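Local coordinates for iron-sulfur cluster assembly protein CyaY (Psychromonas ingrahamii, PDB 4HS5) that probably takes part in iron-sulfur cluster assembly, perhaps as a regulator, and is thought to bind ferrous and ferric iron, at residues Leu55-Leu60 against His68-Asn73. Sequence-based numbering, arbitrary orientation.
Sequences LHQVWL and HYDYNN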
loop_
_atom_site.group_PDB
_atom_site.type_symbol
_atom_site.label_atom_id
_atom_site.label_comp_id
_atom_site.label_asym_id
_atom_site.label_seq_id
_atom_site.Cartn_x
_atom_site.Cartn_y
_atom_site.Cartn_z
ATOM N N LEU A 55 -2.710 -3.617 15.981
ATOM C CA LEU A 55 -2.364 -2.199 16.006
ATOM C C LEU A 55 -3.334 -1.389 15.133
ATOM O O LEU A 55 -3.325 -0.154 15.139
ATOM C CB LEU A 55 -0.942 -2.032 15.475
ATOM C CG LEU A 55 0.104 -2.837 16.248
ATOM C CD1 LEU A 55 1.261 -3.243 15.359
ATOM C CD2 LEU A 55 0.594 -2.006 17.400
ATOM N N HIS A 56 -4.159 -2.111 14.386
ATOM C CA HIS A 56 -4.999 -1.533 13.347
ATOM C C HIS A 56 -4.232 -0.623 12.392
ATOM O O HIS A 56 -4.741 0.409 11.968
ATOM C CB HIS A 56 -6.190 -0.802 13.965
ATOM C CG HIS A 56 -7.058 -1.688 14.799
ATOM N ND1 HIS A 56 -7.834 -1.208 15.829
ATOM C CD2 HIS A 56 -7.287 -3.018 14.742
ATOM C CE1 HIS A 56 -8.497 -2.211 16.379
ATOM N NE2 HIS A 56 -8.183 -3.321 15.739
ATOM N N GLN A 57 -3.012 -1.027 12.040
ATOM C CA GLN A 57 -2.211 -0.287 11.081
ATOM C C GLN A 57 -1.920 -1.089 9.833
ATOM O O GLN A 57 -1.872 -2.314 9.864
ATOM C CB GLN A 57 -0.879 0.153 11.691
ATOM C CG GLN A 57 -1.005 1.232 12.750
ATOM C CD GLN A 57 0.340 1.742 13.208
ATOM O OE1 GLN A 57 1.321 0.990 13.261
ATOM N NE2 GLN A 57 0.403 3.028 13.529
ATOM N N VAL A 58 -1.729 -0.379 8.728
ATOM C CA VAL A 58 -1.163 -0.983 7.528
ATOM C C VAL A 58 0.270 -0.467 7.454
ATOM O O VAL A 58 0.544 0.692 7.796
ATOM C CB VAL A 58 -1.964 -0.591 6.269
ATOM C CG1 VAL A 58 -1.198 -0.909 5.000
ATOM C CG2 VAL A 58 -3.346 -1.292 6.257
ATOM N N TRP A 59 1.201 -1.337 7.057
ATOM C CA TRP A 59 2.608 -0.960 6.924
ATOM C C TRP A 59 3.060 -1.045 5.471
ATOM O O TRP A 59 2.524 -1.830 4.684
ATOM C CB TRP A 59 3.509 -1.836 7.797
ATOM C CG TRP A 59 3.327 -1.648 9.279
ATOM C CD1 TRP A 59 2.362 -0.914 9.908
ATOM C CD2 TRP A 59 4.138 -2.210 10.320
ATOM N NE1 TRP A 59 2.519 -0.980 11.272
ATOM C CE2 TRP A 59 3.601 -1.774 11.551
ATOM C CE3 TRP A 59 5.263 -3.039 10.331
ATOM C CZ2 TRP A 59 4.155 -2.140 12.781
ATOM C CZ3 TRP A 59 5.807 -3.404 11.553
ATOM C CH2 TRP A 59 5.252 -2.954 12.760
ATOM N N LEU A 60 4.022 -0.195 5.114
ATOM C CA LEU A 60 4.648 -0.230 3.793
ATOM C C LEU A 60 6.153 -0.141 3.943
ATOM O O LEU A 60 6.658 0.766 4.601
ATOM C CB LEU A 60 4.175 0.950 2.948
ATOM C CG LEU A 60 4.971 1.204 1.661
ATOM C CD1 LEU A 60 4.743 0.091 0.670
ATOM C CD2 LEU A 60 4.586 2.544 1.049
ATOM N N HIS A 68 4.325 3.361 8.730
ATOM C CA HIS A 68 3.185 2.812 9.455
ATOM C C HIS A 68 2.007 3.772 9.353
ATOM O O HIS A 68 2.154 4.965 9.601
ATOM C CB HIS A 68 3.534 2.590 10.930
ATOM C CG HIS A 68 4.636 1.604 11.148
ATOM N ND1 HIS A 68 5.148 1.322 12.396
ATOM C CD2 HIS A 68 5.324 0.828 10.274
ATOM C CE1 HIS A 68 6.105 0.419 12.282
ATOM N NE2 HIS A 68 6.233 0.104 11.006
ATOM N N TYR A 69 0.841 3.248 8.994
ATOM C CA TYR A 69 -0.301 4.115 8.709
ATOM C C TYR A 69 -1.495 3.793 9.578
ATOM O O TYR A 69 -1.810 2.624 9.794
ATOM C CB TYR A 69 -0.715 3.972 7.241
ATOM C CG TYR A 69 0.375 4.287 6.261
ATOM C CD1 TYR A 69 0.441 5.525 5.633
ATOM C CD2 TYR A 69 1.343 3.335 5.954
ATOM C CE1 TYR A 69 1.451 5.811 4.739
ATOM C CE2 TYR A 69 2.343 3.599 5.059
ATOM C CZ TYR A 69 2.395 4.830 4.446
ATOM O OH TYR A 69 3.411 5.090 3.570
ATOM N N ASP A 70 -2.158 4.851 10.056
ATOM C CA ASP A 70 -3.450 4.747 10.744
ATOM C C ASP A 70 -4.575 5.202 9.826
ATOM O O ASP A 70 -4.363 6.028 8.947
ATOM C CB ASP A 70 -3.471 5.649 11.976
ATOM C CG ASP A 70 -2.383 5.316 12.964
ATOM O OD1 ASP A 70 -2.428 4.207 13.532
ATOM O OD2 ASP A 70 -1.501 6.175 13.171
ATOM N N TYR A 71 -5.781 4.696 10.058
ATOM C CA TYR A 71 -6.928 5.131 9.273
ATOM C C TYR A 71 -7.508 6.411 9.874
ATOM O O TYR A 71 -8.031 6.400 10.997
ATOM C CB TYR A 71 -7.990 4.030 9.221
ATOM C CG TYR A 71 -9.138 4.323 8.286
ATOM C CD1 TYR A 71 -10.331 4.837 8.773
ATOM C CD2 TYR A 71 -9.031 4.082 6.924
ATOM C CE1 TYR A 71 -11.387 5.103 7.916
ATOM C CE2 TYR A 71 -10.077 4.352 6.056
ATOM C CZ TYR A 71 -11.257 4.860 6.566
ATOM O OH TYR A 71 -12.307 5.133 5.711
ATOM N N ASN A 72 -7.383 7.504 9.125
ATOM C CA ASN A 72 -7.892 8.816 9.533
ATOM C C ASN A 72 -8.365 9.583 8.308
ATOM O O ASN A 72 -7.768 9.470 7.239
ATOM C CB ASN A 72 -6.805 9.633 10.236
ATOM C CG ASN A 72 -6.467 9.098 11.608
ATOM O OD1 ASN A 72 -7.307 9.089 12.504
ATOM N ND2 ASN A 72 -5.227 8.667 11.785
ATOM N N ASN A 73 -9.427 10.378 8.464
ATOM C CA ASN A 73 -9.985 11.131 7.341
ATOM C C ASN A 73 -10.371 10.242 6.177
ATOM O O ASN A 73 -10.288 10.654 5.023
ATOM C CB ASN A 73 -9.028 12.229 6.861
ATOM C CG ASN A 73 -9.056 13.434 7.752
ATOM O OD1 ASN A 73 -9.926 13.552 8.607
ATOM N ND2 ASN A 73 -8.114 14.344 7.554
HETATM O O HOH W 1 -6.067 2.738 12.170
#
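With CG of both Trp59 (chi1 -67°) and His68 (chi1 -62°) anti to its own carbonyl carbon, the indole and imidazole meet as a face-to-face stack: the planes lie 8° apart, with the centroids of the imidazole and the indole's five-membered ring 3.4 Å apart. His68 NE2 sits over the indole, 3.2 Å from Trp59 CD2. Gln57, on the same face, steadies the indole by accepting a bond at OE1 from Trp59 NE1 (3.0 Å). Gln57 NE2 reaches Asp70 OD1 at 3.1 Å, nearly in the amide plane but from above the carboxylate plane, and also bonds Asp79. The backbone evidence is that of an antiparallel hairpin in the frataxin sheet: Val58 and Tyr69 form a hydrogen-bonded pair, Val58 N to Tyr69 O at 3.2 Å and Tyr69 N to Val58 O at 2.8 Å, while Trp59 and His68 form the adjoining non-hydrogen-bonded pair. Replacing Trp59 by an alanine would probably leave the imidazole without its stacking partner and Gln57 OE1 without the indole N-H. On the Val58 face, Tyr69 CE2 packs 3.9 Å from Leu60 CB, under helix 85-97, whose Phe85 meets the tyrosine edge-to-face. One water bridges His56 O (2.7 Å) and Tyr71 N.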